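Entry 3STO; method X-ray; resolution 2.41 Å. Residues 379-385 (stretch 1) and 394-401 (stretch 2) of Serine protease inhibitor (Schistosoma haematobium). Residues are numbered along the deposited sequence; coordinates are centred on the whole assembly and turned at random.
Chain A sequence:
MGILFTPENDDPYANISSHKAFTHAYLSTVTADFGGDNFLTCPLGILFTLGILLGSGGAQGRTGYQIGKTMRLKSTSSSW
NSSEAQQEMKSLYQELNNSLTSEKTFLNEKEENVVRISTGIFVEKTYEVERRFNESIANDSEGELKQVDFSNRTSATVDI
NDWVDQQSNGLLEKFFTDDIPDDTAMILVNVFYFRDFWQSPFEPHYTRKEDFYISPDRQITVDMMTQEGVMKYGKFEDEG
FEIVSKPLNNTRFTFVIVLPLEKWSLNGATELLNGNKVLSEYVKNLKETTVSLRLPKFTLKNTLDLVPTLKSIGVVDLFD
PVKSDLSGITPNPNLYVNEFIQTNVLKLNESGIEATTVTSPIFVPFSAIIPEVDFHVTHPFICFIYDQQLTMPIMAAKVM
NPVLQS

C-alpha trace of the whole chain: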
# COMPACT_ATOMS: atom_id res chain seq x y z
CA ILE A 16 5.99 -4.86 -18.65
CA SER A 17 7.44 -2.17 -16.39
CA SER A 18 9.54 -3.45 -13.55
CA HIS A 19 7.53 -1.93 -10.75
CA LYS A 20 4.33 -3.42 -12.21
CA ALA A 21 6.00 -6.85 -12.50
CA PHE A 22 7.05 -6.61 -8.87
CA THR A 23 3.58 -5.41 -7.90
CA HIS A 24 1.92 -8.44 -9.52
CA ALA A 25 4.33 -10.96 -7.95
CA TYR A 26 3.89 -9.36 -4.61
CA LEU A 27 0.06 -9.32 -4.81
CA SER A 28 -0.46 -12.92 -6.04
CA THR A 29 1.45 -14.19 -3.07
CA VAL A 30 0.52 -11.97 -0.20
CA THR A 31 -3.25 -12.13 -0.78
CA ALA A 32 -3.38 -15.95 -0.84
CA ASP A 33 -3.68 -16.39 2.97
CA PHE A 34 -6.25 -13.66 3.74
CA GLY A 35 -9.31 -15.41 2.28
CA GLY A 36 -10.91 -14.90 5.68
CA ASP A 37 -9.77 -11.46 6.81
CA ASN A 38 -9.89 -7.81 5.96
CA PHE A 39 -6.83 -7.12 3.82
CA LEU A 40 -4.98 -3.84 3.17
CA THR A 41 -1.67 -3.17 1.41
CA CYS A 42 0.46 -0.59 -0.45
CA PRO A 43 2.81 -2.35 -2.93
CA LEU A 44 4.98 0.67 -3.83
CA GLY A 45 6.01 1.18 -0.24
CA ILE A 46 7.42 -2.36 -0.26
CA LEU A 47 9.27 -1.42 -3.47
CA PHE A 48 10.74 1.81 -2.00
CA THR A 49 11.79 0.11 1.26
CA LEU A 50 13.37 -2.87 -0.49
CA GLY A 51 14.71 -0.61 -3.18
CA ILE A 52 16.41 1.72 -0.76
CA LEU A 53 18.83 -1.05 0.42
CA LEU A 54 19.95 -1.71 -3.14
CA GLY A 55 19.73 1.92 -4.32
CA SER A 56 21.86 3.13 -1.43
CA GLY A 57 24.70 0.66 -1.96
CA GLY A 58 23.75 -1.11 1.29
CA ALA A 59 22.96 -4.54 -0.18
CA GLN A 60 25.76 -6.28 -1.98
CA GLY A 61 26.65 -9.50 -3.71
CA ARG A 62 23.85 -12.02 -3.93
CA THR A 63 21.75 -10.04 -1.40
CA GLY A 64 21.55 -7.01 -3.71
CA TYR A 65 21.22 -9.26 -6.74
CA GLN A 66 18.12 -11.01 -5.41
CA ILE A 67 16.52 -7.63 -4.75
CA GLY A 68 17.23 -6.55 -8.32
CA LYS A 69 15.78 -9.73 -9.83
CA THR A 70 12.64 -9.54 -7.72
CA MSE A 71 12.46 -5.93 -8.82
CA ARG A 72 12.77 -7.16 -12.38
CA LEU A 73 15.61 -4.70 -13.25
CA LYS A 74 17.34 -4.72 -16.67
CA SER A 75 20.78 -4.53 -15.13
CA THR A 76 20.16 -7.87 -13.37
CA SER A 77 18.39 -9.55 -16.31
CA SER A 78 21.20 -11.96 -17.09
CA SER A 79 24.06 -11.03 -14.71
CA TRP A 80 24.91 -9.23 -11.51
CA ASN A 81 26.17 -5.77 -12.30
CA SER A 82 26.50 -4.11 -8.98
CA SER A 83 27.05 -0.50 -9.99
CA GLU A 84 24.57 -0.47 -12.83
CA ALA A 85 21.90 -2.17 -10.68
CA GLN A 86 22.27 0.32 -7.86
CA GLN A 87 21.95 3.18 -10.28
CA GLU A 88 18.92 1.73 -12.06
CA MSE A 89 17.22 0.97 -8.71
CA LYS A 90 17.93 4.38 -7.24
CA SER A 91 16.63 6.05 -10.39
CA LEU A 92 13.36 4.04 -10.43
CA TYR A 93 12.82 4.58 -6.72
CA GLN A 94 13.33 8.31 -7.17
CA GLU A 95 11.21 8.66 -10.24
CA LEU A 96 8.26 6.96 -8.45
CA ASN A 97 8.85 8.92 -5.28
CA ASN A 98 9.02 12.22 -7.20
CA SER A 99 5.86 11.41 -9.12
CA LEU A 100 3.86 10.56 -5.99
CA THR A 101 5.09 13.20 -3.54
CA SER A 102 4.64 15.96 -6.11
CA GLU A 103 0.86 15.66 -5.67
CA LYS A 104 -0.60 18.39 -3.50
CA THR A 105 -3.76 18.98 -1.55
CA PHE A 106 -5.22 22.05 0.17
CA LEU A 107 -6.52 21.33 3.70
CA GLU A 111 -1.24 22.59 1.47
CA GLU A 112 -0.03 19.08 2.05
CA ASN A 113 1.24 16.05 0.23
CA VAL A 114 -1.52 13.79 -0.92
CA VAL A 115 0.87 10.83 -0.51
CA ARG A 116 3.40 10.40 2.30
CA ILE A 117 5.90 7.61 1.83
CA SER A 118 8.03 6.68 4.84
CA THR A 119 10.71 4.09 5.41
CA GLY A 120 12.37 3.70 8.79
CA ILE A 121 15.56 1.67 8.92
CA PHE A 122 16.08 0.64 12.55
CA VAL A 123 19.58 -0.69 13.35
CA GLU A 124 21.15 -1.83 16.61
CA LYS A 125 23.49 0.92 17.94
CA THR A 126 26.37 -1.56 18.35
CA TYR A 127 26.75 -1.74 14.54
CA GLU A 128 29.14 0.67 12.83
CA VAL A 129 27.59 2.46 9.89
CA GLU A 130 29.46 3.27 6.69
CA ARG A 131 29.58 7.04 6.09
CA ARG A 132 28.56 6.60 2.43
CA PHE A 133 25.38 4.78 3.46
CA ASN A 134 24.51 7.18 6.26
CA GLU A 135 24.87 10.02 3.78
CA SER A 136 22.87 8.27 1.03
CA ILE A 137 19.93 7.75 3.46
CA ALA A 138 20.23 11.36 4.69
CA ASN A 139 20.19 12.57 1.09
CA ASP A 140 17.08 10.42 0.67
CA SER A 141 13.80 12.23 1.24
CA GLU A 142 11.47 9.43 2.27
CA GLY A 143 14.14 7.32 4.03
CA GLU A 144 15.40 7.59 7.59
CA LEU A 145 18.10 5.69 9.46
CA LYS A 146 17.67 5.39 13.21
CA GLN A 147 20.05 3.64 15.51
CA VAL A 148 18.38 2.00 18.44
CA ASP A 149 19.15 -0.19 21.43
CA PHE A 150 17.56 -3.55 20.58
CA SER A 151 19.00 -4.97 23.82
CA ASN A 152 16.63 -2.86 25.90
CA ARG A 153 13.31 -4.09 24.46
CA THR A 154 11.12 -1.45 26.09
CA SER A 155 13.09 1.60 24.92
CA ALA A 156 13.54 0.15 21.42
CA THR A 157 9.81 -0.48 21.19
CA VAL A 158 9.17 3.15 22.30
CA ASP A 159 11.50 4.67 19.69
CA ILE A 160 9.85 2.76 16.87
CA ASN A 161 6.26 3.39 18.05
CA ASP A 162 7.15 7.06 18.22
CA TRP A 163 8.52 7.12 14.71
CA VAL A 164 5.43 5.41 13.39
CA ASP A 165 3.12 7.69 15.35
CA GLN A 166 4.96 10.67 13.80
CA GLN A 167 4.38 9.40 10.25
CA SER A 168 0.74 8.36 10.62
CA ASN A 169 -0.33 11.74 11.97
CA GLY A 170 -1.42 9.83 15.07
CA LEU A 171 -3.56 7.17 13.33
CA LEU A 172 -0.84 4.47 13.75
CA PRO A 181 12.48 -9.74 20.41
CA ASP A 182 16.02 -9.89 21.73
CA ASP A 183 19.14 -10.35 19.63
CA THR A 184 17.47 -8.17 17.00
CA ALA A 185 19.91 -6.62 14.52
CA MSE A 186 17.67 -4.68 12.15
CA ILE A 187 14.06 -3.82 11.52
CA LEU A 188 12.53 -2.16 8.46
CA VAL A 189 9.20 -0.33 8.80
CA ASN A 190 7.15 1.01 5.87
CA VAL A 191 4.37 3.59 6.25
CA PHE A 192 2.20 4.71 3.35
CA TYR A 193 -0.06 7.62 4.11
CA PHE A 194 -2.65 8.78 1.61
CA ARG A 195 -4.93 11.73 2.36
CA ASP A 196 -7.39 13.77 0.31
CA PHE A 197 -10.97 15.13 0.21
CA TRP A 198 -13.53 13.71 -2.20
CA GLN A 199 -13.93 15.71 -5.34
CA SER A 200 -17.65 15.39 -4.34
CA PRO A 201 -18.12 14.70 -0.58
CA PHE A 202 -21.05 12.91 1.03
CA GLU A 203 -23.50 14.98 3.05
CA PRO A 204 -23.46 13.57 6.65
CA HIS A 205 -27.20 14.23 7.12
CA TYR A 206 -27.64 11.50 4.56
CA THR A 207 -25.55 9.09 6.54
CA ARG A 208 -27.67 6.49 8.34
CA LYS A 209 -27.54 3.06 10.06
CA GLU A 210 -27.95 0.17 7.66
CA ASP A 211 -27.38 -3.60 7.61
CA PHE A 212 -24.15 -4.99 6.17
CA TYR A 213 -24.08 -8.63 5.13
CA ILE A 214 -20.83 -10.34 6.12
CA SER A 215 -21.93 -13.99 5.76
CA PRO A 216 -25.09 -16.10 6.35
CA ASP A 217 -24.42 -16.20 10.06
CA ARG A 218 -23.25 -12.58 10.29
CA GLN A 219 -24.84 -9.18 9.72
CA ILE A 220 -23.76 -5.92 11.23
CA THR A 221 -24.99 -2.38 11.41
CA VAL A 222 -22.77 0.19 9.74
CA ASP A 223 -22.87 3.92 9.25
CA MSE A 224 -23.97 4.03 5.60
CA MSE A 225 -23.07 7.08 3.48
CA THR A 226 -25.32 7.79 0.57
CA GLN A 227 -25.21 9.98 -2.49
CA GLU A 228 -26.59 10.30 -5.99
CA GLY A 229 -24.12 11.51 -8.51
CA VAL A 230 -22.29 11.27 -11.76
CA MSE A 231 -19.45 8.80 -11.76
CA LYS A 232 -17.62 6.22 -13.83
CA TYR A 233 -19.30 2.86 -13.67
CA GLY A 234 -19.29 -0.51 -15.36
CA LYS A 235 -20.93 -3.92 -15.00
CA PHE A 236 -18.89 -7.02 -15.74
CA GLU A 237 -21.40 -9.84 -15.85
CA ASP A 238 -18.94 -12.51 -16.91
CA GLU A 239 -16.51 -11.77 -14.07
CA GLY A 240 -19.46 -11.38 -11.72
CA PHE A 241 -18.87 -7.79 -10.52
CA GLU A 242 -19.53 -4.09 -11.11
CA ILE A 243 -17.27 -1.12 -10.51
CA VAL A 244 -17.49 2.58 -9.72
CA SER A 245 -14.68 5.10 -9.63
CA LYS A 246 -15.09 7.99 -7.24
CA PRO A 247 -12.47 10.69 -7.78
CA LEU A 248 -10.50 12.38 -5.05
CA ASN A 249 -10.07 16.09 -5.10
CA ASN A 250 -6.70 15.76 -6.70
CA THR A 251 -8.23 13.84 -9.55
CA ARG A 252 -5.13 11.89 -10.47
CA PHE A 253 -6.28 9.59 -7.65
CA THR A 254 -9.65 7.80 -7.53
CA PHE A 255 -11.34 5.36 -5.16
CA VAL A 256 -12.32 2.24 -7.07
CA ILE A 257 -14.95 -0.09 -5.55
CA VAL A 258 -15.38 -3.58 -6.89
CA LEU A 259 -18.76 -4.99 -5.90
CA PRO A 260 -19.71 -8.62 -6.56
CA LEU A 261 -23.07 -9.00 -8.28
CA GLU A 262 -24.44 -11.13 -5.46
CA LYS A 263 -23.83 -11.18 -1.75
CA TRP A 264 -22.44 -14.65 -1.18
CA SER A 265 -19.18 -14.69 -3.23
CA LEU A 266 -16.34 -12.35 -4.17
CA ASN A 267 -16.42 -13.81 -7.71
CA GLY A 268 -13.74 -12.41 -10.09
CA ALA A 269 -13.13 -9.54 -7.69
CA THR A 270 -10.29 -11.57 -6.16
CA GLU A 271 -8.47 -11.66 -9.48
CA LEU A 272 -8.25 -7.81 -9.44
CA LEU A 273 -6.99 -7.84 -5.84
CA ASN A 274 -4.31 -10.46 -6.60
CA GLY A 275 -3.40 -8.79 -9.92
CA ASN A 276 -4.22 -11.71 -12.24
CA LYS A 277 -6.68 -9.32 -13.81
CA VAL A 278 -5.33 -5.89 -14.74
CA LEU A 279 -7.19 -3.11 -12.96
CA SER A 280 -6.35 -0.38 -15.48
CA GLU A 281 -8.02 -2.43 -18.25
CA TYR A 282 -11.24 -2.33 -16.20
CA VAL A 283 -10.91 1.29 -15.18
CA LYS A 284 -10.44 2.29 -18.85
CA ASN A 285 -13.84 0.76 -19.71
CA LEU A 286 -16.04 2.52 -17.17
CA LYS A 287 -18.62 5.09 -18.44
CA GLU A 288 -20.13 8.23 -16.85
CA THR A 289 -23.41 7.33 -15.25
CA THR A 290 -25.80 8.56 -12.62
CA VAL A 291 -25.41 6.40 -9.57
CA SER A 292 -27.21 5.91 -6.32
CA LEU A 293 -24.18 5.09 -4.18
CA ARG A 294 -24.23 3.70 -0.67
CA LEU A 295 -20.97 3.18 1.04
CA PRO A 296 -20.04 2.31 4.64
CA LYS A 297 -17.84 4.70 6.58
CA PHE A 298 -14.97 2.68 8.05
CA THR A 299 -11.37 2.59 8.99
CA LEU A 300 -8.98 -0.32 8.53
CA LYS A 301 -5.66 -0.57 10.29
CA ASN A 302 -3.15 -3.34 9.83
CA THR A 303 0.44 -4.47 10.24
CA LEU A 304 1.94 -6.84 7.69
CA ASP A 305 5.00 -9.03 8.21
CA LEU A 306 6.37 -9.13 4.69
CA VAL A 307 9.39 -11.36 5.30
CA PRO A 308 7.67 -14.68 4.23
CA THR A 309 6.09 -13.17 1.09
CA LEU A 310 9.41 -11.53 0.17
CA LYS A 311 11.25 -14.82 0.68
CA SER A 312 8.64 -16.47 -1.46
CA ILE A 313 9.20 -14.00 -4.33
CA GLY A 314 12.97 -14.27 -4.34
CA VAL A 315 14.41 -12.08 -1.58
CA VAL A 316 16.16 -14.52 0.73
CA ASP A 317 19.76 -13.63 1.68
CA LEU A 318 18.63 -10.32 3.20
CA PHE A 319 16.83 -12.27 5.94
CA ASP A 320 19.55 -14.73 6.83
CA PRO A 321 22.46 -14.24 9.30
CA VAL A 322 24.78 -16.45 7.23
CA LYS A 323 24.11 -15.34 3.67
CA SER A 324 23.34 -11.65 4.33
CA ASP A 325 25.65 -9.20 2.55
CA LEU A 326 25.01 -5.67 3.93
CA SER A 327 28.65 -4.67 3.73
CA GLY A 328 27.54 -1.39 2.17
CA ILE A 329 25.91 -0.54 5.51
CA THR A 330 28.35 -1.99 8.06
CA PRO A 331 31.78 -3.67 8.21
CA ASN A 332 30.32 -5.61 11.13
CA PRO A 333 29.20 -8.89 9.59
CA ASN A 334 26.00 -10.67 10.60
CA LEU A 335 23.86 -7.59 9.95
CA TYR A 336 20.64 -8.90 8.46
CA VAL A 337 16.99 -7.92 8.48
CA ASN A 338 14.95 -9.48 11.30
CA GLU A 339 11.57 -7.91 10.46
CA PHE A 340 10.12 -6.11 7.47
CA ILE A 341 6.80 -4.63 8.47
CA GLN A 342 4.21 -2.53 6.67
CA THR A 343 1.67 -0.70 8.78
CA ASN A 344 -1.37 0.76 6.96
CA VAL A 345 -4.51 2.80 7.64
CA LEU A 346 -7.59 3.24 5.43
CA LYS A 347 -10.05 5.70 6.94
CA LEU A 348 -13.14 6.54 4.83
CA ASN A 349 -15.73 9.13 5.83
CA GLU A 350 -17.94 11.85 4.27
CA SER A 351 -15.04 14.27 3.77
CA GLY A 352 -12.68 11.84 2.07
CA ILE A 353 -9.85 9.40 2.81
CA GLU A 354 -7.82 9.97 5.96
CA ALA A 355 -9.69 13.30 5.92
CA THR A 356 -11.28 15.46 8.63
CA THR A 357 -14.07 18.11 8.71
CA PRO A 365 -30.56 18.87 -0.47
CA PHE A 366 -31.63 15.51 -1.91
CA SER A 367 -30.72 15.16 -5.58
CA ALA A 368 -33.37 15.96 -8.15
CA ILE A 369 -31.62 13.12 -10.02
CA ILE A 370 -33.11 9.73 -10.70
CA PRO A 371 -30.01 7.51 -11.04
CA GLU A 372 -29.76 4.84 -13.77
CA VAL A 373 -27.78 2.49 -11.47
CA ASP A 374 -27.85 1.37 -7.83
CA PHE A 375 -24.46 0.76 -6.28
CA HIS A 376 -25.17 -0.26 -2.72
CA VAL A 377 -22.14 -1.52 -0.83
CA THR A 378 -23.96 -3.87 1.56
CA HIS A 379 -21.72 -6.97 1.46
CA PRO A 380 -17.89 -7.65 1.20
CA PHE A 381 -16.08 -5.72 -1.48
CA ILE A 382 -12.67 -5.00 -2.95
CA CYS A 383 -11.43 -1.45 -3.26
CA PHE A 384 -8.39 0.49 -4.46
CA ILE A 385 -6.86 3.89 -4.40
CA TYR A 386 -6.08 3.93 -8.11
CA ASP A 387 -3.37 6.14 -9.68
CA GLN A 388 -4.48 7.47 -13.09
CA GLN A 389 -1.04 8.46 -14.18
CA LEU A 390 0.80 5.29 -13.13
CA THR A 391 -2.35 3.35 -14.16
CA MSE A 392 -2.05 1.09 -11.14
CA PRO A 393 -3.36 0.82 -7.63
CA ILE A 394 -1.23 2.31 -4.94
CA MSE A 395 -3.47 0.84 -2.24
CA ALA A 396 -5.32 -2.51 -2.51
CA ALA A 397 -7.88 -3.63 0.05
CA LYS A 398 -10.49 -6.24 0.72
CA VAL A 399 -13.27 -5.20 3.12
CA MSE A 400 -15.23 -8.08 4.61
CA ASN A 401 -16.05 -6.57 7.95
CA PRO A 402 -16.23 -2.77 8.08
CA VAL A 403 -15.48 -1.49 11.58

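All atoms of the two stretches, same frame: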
# COMPACT_ATOMS: atom_id res chain seq x y z
N HIS A 379 -22.35 -5.67 1.25
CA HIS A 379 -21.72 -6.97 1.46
C HIS A 379 -20.22 -6.81 1.08
O HIS A 379 -19.84 -5.76 0.54
CB HIS A 379 -22.44 -8.07 0.64
CG HIS A 379 -22.68 -7.71 -0.80
ND1 HIS A 379 -21.92 -8.22 -1.83
CD2 HIS A 379 -23.62 -6.90 -1.38
CE1 HIS A 379 -22.38 -7.74 -2.98
NE2 HIS A 379 -23.41 -6.95 -2.73
N PRO A 380 -19.36 -7.81 1.38
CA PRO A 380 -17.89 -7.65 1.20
C PRO A 380 -17.45 -7.21 -0.20
O PRO A 380 -17.97 -7.64 -1.24
CB PRO A 380 -17.33 -9.03 1.57
CG PRO A 380 -18.36 -9.55 2.60
CD PRO A 380 -19.69 -9.12 2.01
N PHE A 381 -16.47 -6.33 -0.23
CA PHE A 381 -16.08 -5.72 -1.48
C PHE A 381 -14.57 -5.51 -1.55
O PHE A 381 -13.87 -5.48 -0.54
CB PHE A 381 -16.79 -4.39 -1.66
CG PHE A 381 -16.50 -3.40 -0.55
CD1 PHE A 381 -17.18 -3.47 0.67
CD2 PHE A 381 -15.56 -2.40 -0.71
CE1 PHE A 381 -16.95 -2.55 1.67
CE2 PHE A 381 -15.32 -1.47 0.30
CZ PHE A 381 -16.01 -1.54 1.49
N ILE A 382 -14.08 -5.32 -2.76
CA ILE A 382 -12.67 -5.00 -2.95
C ILE A 382 -12.56 -3.54 -3.41
O ILE A 382 -13.36 -3.06 -4.20
CB ILE A 382 -12.00 -6.04 -3.91
CG1 ILE A 382 -11.59 -7.26 -3.08
CG2 ILE A 382 -10.80 -5.46 -4.65
CD1 ILE A 382 -12.22 -8.49 -3.53
N CYS A 383 -11.60 -2.83 -2.86
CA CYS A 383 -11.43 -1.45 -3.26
C CYS A 383 -9.95 -1.06 -3.43
O CYS A 383 -9.05 -1.74 -2.93
CB CYS A 383 -12.17 -0.51 -2.31
SG CYS A 383 -11.54 -0.57 -0.66
N PHE A 384 -9.73 0.04 -4.15
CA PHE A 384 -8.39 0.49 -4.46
C PHE A 384 -8.31 2.00 -4.39
O PHE A 384 -9.30 2.68 -4.67
CB PHE A 384 -8.04 0.11 -5.88
CG PHE A 384 -8.13 -1.37 -6.16
CD1 PHE A 384 -7.01 -2.20 -5.95
CD2 PHE A 384 -9.27 -1.91 -6.71
CE1 PHE A 384 -7.03 -3.54 -6.25
CE2 PHE A 384 -9.33 -3.27 -7.02
CZ PHE A 384 -8.20 -4.09 -6.80
N ILE A 385 -7.16 2.53 -4.00
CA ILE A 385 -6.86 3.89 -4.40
C ILE A 385 -6.09 3.72 -5.70
O ILE A 385 -5.04 3.10 -5.72
CB ILE A 385 -6.04 4.61 -3.39
CG1 ILE A 385 -6.85 4.74 -2.10
CG2 ILE A 385 -5.55 5.96 -3.96
CD1 ILE A 385 -6.03 5.23 -0.92
N ILE A 394 -2.25 2.10 -5.94
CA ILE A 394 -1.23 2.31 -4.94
C ILE A 394 -1.67 1.81 -3.57
O ILE A 394 -0.88 1.73 -2.65
CB ILE A 394 -0.78 3.77 -4.90
CG1 ILE A 394 -1.93 4.68 -4.54
CG2 ILE A 394 -0.13 4.18 -6.25
CD1 ILE A 394 -1.45 6.03 -4.12
N MSE A 395 -2.95 1.45 -3.45
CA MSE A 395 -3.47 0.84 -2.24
C MSE A 395 -4.51 -0.19 -2.73
O MSE A 395 -5.33 0.10 -3.60
CB MSE A 395 -4.04 1.91 -1.32
CG MSE A 395 -4.58 1.47 0.04
SE MSE A 395 -6.29 0.50 0.11
CE MSE A 395 -7.67 1.60 -0.78
N ALA A 396 -4.40 -1.41 -2.21
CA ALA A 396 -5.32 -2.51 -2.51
C ALA A 396 -5.89 -3.03 -1.18
O ALA A 396 -5.19 -3.16 -0.19
CB ALA A 396 -4.60 -3.65 -3.29
N ALA A 397 -7.18 -3.29 -1.17
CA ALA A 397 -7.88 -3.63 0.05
C ALA A 397 -9.04 -4.57 -0.23
O ALA A 397 -9.73 -4.47 -1.24
CB ALA A 397 -8.39 -2.37 0.76
N LYS A 398 -9.26 -5.49 0.69
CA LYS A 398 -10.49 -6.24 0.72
C LYS A 398 -11.22 -5.93 2.05
O LYS A 398 -10.66 -6.05 3.15
CB LYS A 398 -10.21 -7.74 0.57
CG LYS A 398 -11.47 -8.59 0.70
CD LYS A 398 -11.17 -10.06 0.53
CE LYS A 398 -10.38 -10.60 1.70
NZ LYS A 398 -10.59 -12.07 1.83
N VAL A 399 -12.47 -5.52 1.94
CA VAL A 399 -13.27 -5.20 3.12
C VAL A 399 -14.40 -6.19 3.31
O VAL A 399 -15.41 -6.18 2.60
CB VAL A 399 -13.80 -3.75 3.06
CG1 VAL A 399 -14.46 -3.42 4.36
CG2 VAL A 399 -12.65 -2.76 2.77
N MSE A 400 -14.22 -7.07 4.29
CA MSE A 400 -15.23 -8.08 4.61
C MSE A 400 -16.08 -7.66 5.79
O MSE A 400 -17.26 -7.98 5.87
CB MSE A 400 -14.54 -9.39 4.95
CG MSE A 400 -14.27 -10.25 3.76
SE MSE A 400 -13.48 -11.96 4.28
CE MSE A 400 -13.36 -12.71 2.47
N ASN A 401 -15.45 -6.95 6.71
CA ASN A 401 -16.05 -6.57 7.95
C ASN A 401 -15.65 -5.14 8.23
O ASN A 401 -14.59 -4.89 8.82
CB ASN A 401 -15.53 -7.48 9.07
CG ASN A 401 -16.37 -7.39 10.35
OD1 ASN A 401 -17.12 -6.44 10.57
ND2 ASN A 401 -16.24 -8.40 11.19

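The two stretches run as neighbouring antiparallel strands, 381-385 and 395-399, whose axes approach to 4.8 Å with 159° between their N-to-C directions. Together they bury 651 Å² of surface, summed over both sides. Hydrogen-bonded pairs (F381 with V399, C383 with A397, I385 with M395) alternate with non-hydrogen-bonded pairs (I382 with K398, F384 with A396), and the side chains of the two kinds of pair lie on different faces of the sheet.

Walking along the second stretch, I394 sits where the chain turns a corner. Its N donates to I385 O at 3.0 Å with an N-H...O angle of 147°. The same carbonyl also receives a weak bond from M395 N, which lies 3.5 Å from I385 O, so one acceptor serves two successive amides. The side chains of I394 and I385 meet at 3.9 Å, CG1 of I394 to CG2 of I385.

M395, a selenomethionine, returns a hydrogen bond through its carbonyl: I385 N to M395 O is 3.1 Å, at a rather bent 137°. That oxygen also receives a CA-H...O contact, F384 CA to M395 O at 3.2 Å, and it lies at the edge of the F384 ring, near the ring plane. The side chain, with chi1 at -177° (t) and chi2 and chi3 both m, places its methyl against I385: M395 CE is 3.5 Å from I385 CG1. The same CE is 4.4 Å from C383 SG, a looser apolar approach on the same face.

A396 is the small partner of F384. The two CA atoms are 4.7 Å apart, and A396 CB lies 3.8 Å from F384 CE1, an oblique approach to the ring.

At A397 the backbone pairs in both directions with C383. C383 N to A397 O is 3.0 Å at 162°; A397 N to C383 O is also 3.0 Å, but its angle of 133° makes it the less linear of the two. I382 CA adds a CA-H...O contact to A397 O at 3.4 Å. On the side-chain side, A397 CB packs 3.9 Å from C383 SG.

K398 pairs with I382, its CB 3.9 Å from I382 CG1. The aliphatic start of the lysine therefore supplies the packing, while its end leads away and NZ is hydrogen-bonded elsewhere in the structure.

V399 has the most nearly linear pairing: V399 N to F381 O is 2.8 Å at 170°, and F381 N to V399 O is 3.0 Å at 159°. P380 CA reaches V399 O at 3.2 Å in a further CA-H...O contact. V399 CB stands over one face of the F381 ring, 3.8 Å from its centroid and 24° off the normal, which identifies a CH-pi contact; V399 CG2 also lies 4.2 Å from C383 SG.

Beyond the strand, M400, also selenomethionine, directs its CA-to-CB bond away, yet its CG comes within 4.0 Å of P380 CB. N401 makes no contact with the first stretch.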